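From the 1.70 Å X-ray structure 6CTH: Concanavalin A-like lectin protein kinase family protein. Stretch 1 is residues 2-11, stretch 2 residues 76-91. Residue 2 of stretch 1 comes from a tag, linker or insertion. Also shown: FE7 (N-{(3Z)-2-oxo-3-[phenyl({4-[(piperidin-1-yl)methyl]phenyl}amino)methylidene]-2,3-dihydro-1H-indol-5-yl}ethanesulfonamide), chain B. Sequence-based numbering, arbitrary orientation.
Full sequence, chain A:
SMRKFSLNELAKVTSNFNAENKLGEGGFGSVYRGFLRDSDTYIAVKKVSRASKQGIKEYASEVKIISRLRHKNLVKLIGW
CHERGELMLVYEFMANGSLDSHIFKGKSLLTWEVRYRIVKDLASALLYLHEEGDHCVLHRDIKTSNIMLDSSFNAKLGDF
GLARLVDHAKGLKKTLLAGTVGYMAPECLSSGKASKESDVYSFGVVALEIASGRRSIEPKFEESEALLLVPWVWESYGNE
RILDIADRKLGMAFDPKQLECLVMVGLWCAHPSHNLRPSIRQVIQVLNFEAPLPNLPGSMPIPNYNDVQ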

# COMPACT_ATOMS: atom_id res chain seq x y z
N MET A 2 -16.24 16.41 3.29
CA MET A 2 -15.84 16.60 1.87
C MET A 2 -16.92 17.34 1.13
O MET A 2 -18.01 17.48 1.68
CB MET A 2 -15.55 15.27 1.16
CG MET A 2 -16.71 14.28 1.08
SD MET A 2 -16.42 13.11 -0.26
CE MET A 2 -17.92 12.13 -0.21
N ARG A 3 -16.62 17.76 -0.10
CA ARG A 3 -17.51 18.60 -0.90
C ARG A 3 -17.34 18.49 -2.44
O ARG A 3 -16.33 17.97 -2.96
CB ARG A 3 -17.22 20.05 -0.55
CG ARG A 3 -16.01 20.60 -1.29
CD ARG A 3 -15.47 21.87 -0.70
NE ARG A 3 -15.17 22.84 -1.74
CZ ARG A 3 -14.17 23.73 -1.71
NH1 ARG A 3 -13.32 23.79 -0.67
NH2 ARG A 3 -14.04 24.58 -2.69
N LYS A 4 -18.31 19.06 -3.16
CA LYS A 4 -18.34 19.04 -4.60
C LYS A 4 -17.51 20.20 -5.13
O LYS A 4 -17.75 21.35 -4.80
CB LYS A 4 -19.78 19.14 -5.10
CG LYS A 4 -20.00 18.92 -6.59
CD LYS A 4 -21.37 19.44 -7.02
CE LYS A 4 -22.07 18.52 -8.01
NZ LYS A 4 -21.34 18.45 -9.31
N PHE A 5 -16.52 19.88 -5.95
CA PHE A 5 -15.73 20.91 -6.65
C PHE A 5 -16.23 21.05 -8.09
O PHE A 5 -16.64 20.07 -8.74
CB PHE A 5 -14.25 20.55 -6.68
CG PHE A 5 -13.53 20.68 -5.34
CD1 PHE A 5 -13.79 19.82 -4.29
CD2 PHE A 5 -12.57 21.67 -5.16
CE1 PHE A 5 -13.11 19.95 -3.09
CE2 PHE A 5 -11.87 21.78 -3.96
CZ PHE A 5 -12.13 20.92 -2.94
N SER A 6 -16.21 22.29 -8.58
CA SER A 6 -16.43 22.55 -9.99
C SER A 6 -15.12 22.35 -10.75
O SER A 6 -14.03 22.52 -10.22
CB SER A 6 -16.99 23.96 -10.23
OG SER A 6 -15.99 24.97 -10.10
N LEU A 7 -15.25 21.98 -12.01
CA LEU A 7 -14.13 21.94 -12.95
C LEU A 7 -13.34 23.24 -12.96
O LEU A 7 -12.14 23.22 -12.90
CB LEU A 7 -14.68 21.63 -14.33
CG LEU A 7 -13.75 21.04 -15.38
CD1 LEU A 7 -14.53 19.95 -16.12
CD2 LEU A 7 -13.23 22.11 -16.34
N ASN A 8 -14.03 24.37 -13.04
CA ASN A 8 -13.35 25.68 -13.08
C ASN A 8 -12.45 25.94 -11.89
O ASN A 8 -11.36 26.47 -12.05
CB ASN A 8 -14.35 26.84 -13.14
CG ASN A 8 -15.06 26.92 -14.46
OD1 ASN A 8 -15.03 25.98 -15.26
ND2 ASN A 8 -15.70 28.05 -14.70
N GLU A 9 -12.89 25.60 -10.67
CA GLU A 9 -12.04 25.92 -9.52
C GLU A 9 -10.82 25.00 -9.45
O GLU A 9 -9.76 25.45 -8.98
CB GLU A 9 -12.78 25.93 -8.21
CG GLU A 9 -13.22 24.60 -7.66
CD GLU A 9 -14.25 24.81 -6.56
OE1 GLU A 9 -13.91 24.64 -5.39
OE2 GLU A 9 -15.35 25.31 -6.90
N LEU A 10 -11.00 23.75 -9.88
CA LEU A 10 -9.90 22.77 -9.94
C LEU A 10 -8.89 23.15 -11.01
O LEU A 10 -7.68 23.09 -10.75
CB LEU A 10 -10.41 21.32 -10.16
CG LEU A 10 -11.16 20.76 -8.93
CD1 LEU A 10 -11.58 19.28 -9.09
CD2 LEU A 10 -10.29 20.92 -7.69
N ALA A 11 -9.38 23.54 -12.18
CA ALA A 11 -8.53 24.20 -13.23
C ALA A 11 -7.75 25.38 -12.66
O ALA A 11 -6.54 25.48 -12.83
CB ALA A 11 -9.38 24.66 -14.39
N LYS A 76 -8.16 10.09 3.47
CA LYS A 76 -9.50 10.70 3.38
C LYS A 76 -9.74 11.46 2.09
O LYS A 76 -8.81 12.12 1.57
CB LYS A 76 -9.79 11.70 4.58
N LEU A 77 -10.93 11.31 1.51
CA LEU A 77 -11.34 12.09 0.38
C LEU A 77 -11.86 13.43 0.88
O LEU A 77 -12.59 13.46 1.86
CB LEU A 77 -12.43 11.36 -0.39
CG LEU A 77 -12.76 11.89 -1.78
CD1 LEU A 77 -11.55 11.76 -2.70
CD2 LEU A 77 -13.98 11.18 -2.36
N ILE A 78 -11.38 14.51 0.31
CA ILE A 78 -11.90 15.84 0.73
C ILE A 78 -12.77 16.49 -0.32
O ILE A 78 -13.52 17.45 0.01
CB ILE A 78 -10.82 16.80 1.28
CG1 ILE A 78 -9.93 17.34 0.18
CG2 ILE A 78 -10.02 16.16 2.39
CD1 ILE A 78 -8.94 18.36 0.70
N GLY A 79 -12.79 15.95 -1.55
CA GLY A 79 -13.82 16.33 -2.50
C GLY A 79 -13.80 15.53 -3.79
O GLY A 79 -12.94 14.67 -3.98
N TRP A 80 -14.76 15.82 -4.65
CA TRP A 80 -14.93 15.15 -5.94
C TRP A 80 -15.43 16.17 -6.96
O TRP A 80 -15.86 17.28 -6.61
CB TRP A 80 -15.95 14.00 -5.84
CG TRP A 80 -17.30 14.45 -5.33
CD1 TRP A 80 -17.61 14.79 -4.05
CD2 TRP A 80 -18.51 14.61 -6.09
NE1 TRP A 80 -18.93 15.18 -3.96
CE2 TRP A 80 -19.51 15.07 -5.19
CE3 TRP A 80 -18.84 14.41 -7.44
CZ2 TRP A 80 -20.84 15.35 -5.60
CZ3 TRP A 80 -20.17 14.69 -7.86
CH2 TRP A 80 -21.15 15.14 -6.93
N CYS A 81 -15.34 15.78 -8.23
CA CYS A 81 -15.88 16.56 -9.34
C CYS A 81 -16.25 15.57 -10.43
O CYS A 81 -15.44 14.68 -10.80
CB CYS A 81 -14.86 17.58 -9.83
SG CYS A 81 -15.30 18.49 -11.37
N HIS A 82 -17.51 15.66 -10.88
CA HIS A 82 -18.04 14.84 -11.99
C HIS A 82 -18.82 15.82 -12.85
O HIS A 82 -19.98 16.10 -12.54
CB HIS A 82 -19.00 13.74 -11.46
CG HIS A 82 -19.47 12.78 -12.51
ND1 HIS A 82 -19.57 11.42 -12.29
CD2 HIS A 82 -19.87 12.97 -13.80
CE1 HIS A 82 -20.00 10.82 -13.38
NE2 HIS A 82 -20.20 11.74 -14.31
N GLU A 83 -18.18 16.36 -13.89
CA GLU A 83 -18.70 17.55 -14.58
C GLU A 83 -18.29 17.55 -16.04
O GLU A 83 -17.09 17.56 -16.34
CB GLU A 83 -18.21 18.83 -13.90
CG GLU A 83 -19.15 20.00 -14.09
CD GLU A 83 -18.47 21.35 -13.93
OE1 GLU A 83 -17.93 21.62 -12.84
OE2 GLU A 83 -18.50 22.16 -14.89
N ARG A 84 -19.29 17.59 -16.93
CA ARG A 84 -19.09 17.34 -18.37
C ARG A 84 -18.49 15.90 -18.49
O ARG A 84 -19.03 14.97 -17.85
CB ARG A 84 -18.24 18.46 -19.00
N GLY A 85 -17.41 15.71 -19.24
CA GLY A 85 -16.71 14.41 -19.28
C GLY A 85 -15.74 14.10 -18.13
O GLY A 85 -15.42 12.93 -17.89
N GLU A 86 -15.31 15.15 -17.42
CA GLU A 86 -14.17 15.11 -16.50
C GLU A 86 -14.54 14.61 -15.07
O GLU A 86 -15.47 15.08 -14.43
CB GLU A 86 -13.49 16.49 -16.39
CG GLU A 86 -12.89 17.04 -17.70
CD GLU A 86 -11.40 16.82 -17.82
OE1 GLU A 86 -10.71 17.69 -18.40
OE2 GLU A 86 -10.90 15.77 -17.36
N LEU A 87 -13.77 13.64 -14.61
CA LEU A 87 -13.93 13.04 -13.27
C LEU A 87 -12.66 13.36 -12.49
O LEU A 87 -11.55 13.19 -13.02
CB LEU A 87 -14.09 11.54 -13.38
CG LEU A 87 -15.14 10.91 -14.29
CD1 LEU A 87 -14.83 9.45 -14.52
CD2 LEU A 87 -16.52 11.07 -13.72
N MET A 88 -12.82 13.86 -11.26
CA MET A 88 -11.69 14.22 -10.39
C MET A 88 -11.91 14.00 -8.91
O MET A 88 -13.06 14.09 -8.46
CB MET A 88 -11.32 15.66 -10.60
CG MET A 88 -10.86 15.83 -12.04
SD MET A 88 -10.01 17.32 -12.20
CE MET A 88 -11.45 18.29 -12.54
N LEU A 89 -10.81 13.76 -8.18
CA LEU A 89 -10.84 13.42 -6.77
C LEU A 89 -9.82 14.30 -6.03
O LEU A 89 -8.70 14.54 -6.52
CB LEU A 89 -10.51 11.95 -6.55
CG LEU A 89 -11.43 10.93 -7.23
CD1 LEU A 89 -10.69 9.60 -7.47
CD2 LEU A 89 -12.69 10.76 -6.39
N VAL A 90 -10.21 14.80 -4.86
CA VAL A 90 -9.40 15.78 -4.15
C VAL A 90 -9.05 15.27 -2.77
O VAL A 90 -9.93 14.78 -2.07
CB VAL A 90 -10.16 17.13 -3.99
CG1 VAL A 90 -9.24 18.19 -3.41
CG2 VAL A 90 -10.70 17.58 -5.32
N TYR A 91 -7.78 15.41 -2.38
CA TYR A 91 -7.25 14.90 -1.12
C TYR A 91 -6.34 15.94 -0.47
O TYR A 91 -5.96 16.93 -1.13
CB TYR A 91 -6.39 13.66 -1.38
CG TYR A 91 -6.99 12.60 -2.25
CD1 TYR A 91 -6.84 12.62 -3.62
CD2 TYR A 91 -7.64 11.50 -1.69
CE1 TYR A 91 -7.30 11.59 -4.41
CE2 TYR A 91 -8.14 10.50 -2.47
CZ TYR A 91 -7.99 10.53 -3.82
OH TYR A 91 -8.46 9.50 -4.60
C4 FE7 B . -1.37 11.86 -3.14
C14 FE7 B . 2.05 9.75 -6.42
C5 FE7 B . -2.38 12.36 -2.31
C6 FE7 B . -3.62 11.76 -2.22
C11 FE7 B . 1.43 11.72 -4.55
C7 FE7 B . -3.86 10.61 -2.95
C8 FE7 B . -0.63 13.76 -2.00
C9 FE7 B . -0.22 12.74 -2.99
C10 FE7 B . 1.04 12.71 -3.54
C12 FE7 B . 0.86 11.74 -5.82
C13 FE7 B . 1.16 10.76 -6.75
N1 FE7 B . -1.91 13.48 -1.65
N2 FE7 B . 1.96 13.56 -3.06
C3 FE7 B . -1.61 10.69 -3.86
N3 FE7 B . 7.54 16.06 -5.08
O2 FE7 B . 0.04 14.70 -1.58
C2 FE7 B . -2.85 10.05 -3.74
N FE7 B . -3.11 8.78 -4.32
S FE7 B . -2.15 7.82 -5.21
O FE7 B . -1.08 8.59 -5.75
O1 FE7 B . -3.00 7.08 -6.09
C1 FE7 B . -1.57 6.78 -3.91
C FE7 B . -2.75 6.43 -3.04
C16 FE7 B . 2.33 10.70 -4.25
C15 FE7 B . 2.63 9.73 -5.18
C17 FE7 B . 3.29 13.88 -3.40
C22 FE7 B . 3.93 13.31 -4.49
C21 FE7 B . 5.25 13.62 -4.77
C20 FE7 B . 5.96 14.49 -3.96
C19 FE7 B . 5.32 15.06 -2.87
C18 FE7 B . 4.00 14.76 -2.59
C23 FE7 B . 7.40 14.84 -4.28
C28 FE7 B . 8.94 16.44 -5.23
C27 FE7 B . 9.09 17.75 -5.97
C26 FE7 B . 8.42 17.69 -7.32
C25 FE7 B . 7.00 17.18 -7.20
C24 FE7 B . 6.95 15.89 -6.41

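Of the hydrogen bonds between the stretches, the two shortest are Phe-5 N to Trp-80 O, 2.8 Å at an N-H...O angle of 172°, and Leu-7 N to the carboxylate oxygen Glu-83 OE1, 2.8 Å at 167°. The second joins side chain to backbone: Leu-7 N lies in the first turn of helix 7-11, where amides lack a backbone acceptor within the helix, and the Glu-83 carboxylate supplies one. Ser-6, the N-cap residue, serves the same turn, its OG accepting from Glu-9 N at 3.2 Å.

Two longer bonds complete the strand pairing: Arg-3 N to Ile-78 O, 3.1 Å and 140°, and Trp-80 N to Arg-3 O, 3.2 Å and 153°. The register advances in step, with Arg-3 opposite Gly-79 (CA to CA 4.6 Å) and Lys-4 opposite Trp-80 (CA to CA 5.3 Å), which makes the bridge parallel. Stretch 2 is itself a hairpin closed by a type II' turn from Glu-83 to Glu-86, and residues 3-4 pair with its first strand, 77-83.

Gly-79 permits the close approach: an ideal CB there would lie 2.2 Å from Phe-5 CE1 and 2.7 Å from Arg-3 O. The Phe-5 ring fits against the bare glycine, CE1 3.7 Å from Gly-79 CA, and takes Val-90 CG2 over one face, 4.0 Å from the Phe-5 ring centroid and 14° off the normal, a CH-pi geometry. Lys-4 and Trp-80 point to the same sheet face, where Lys-4 CG sits over the indole six-membered ring, 4.0 Å from its centroid and 20° off the normal.

Beyond the strand, the helix contributes apolar contacts. Leu-10 CD1 meets Met-88 CE at 3.6 Å and Cys-81 CB at 3.8 Å, while Leu-7 CD1 reaches Glu-86 CB at 3.6 Å. At the other end, tag-derived Met-2 places SD 3.8 Å from Leu-77 CD2. Together the stretches bury 832 Å².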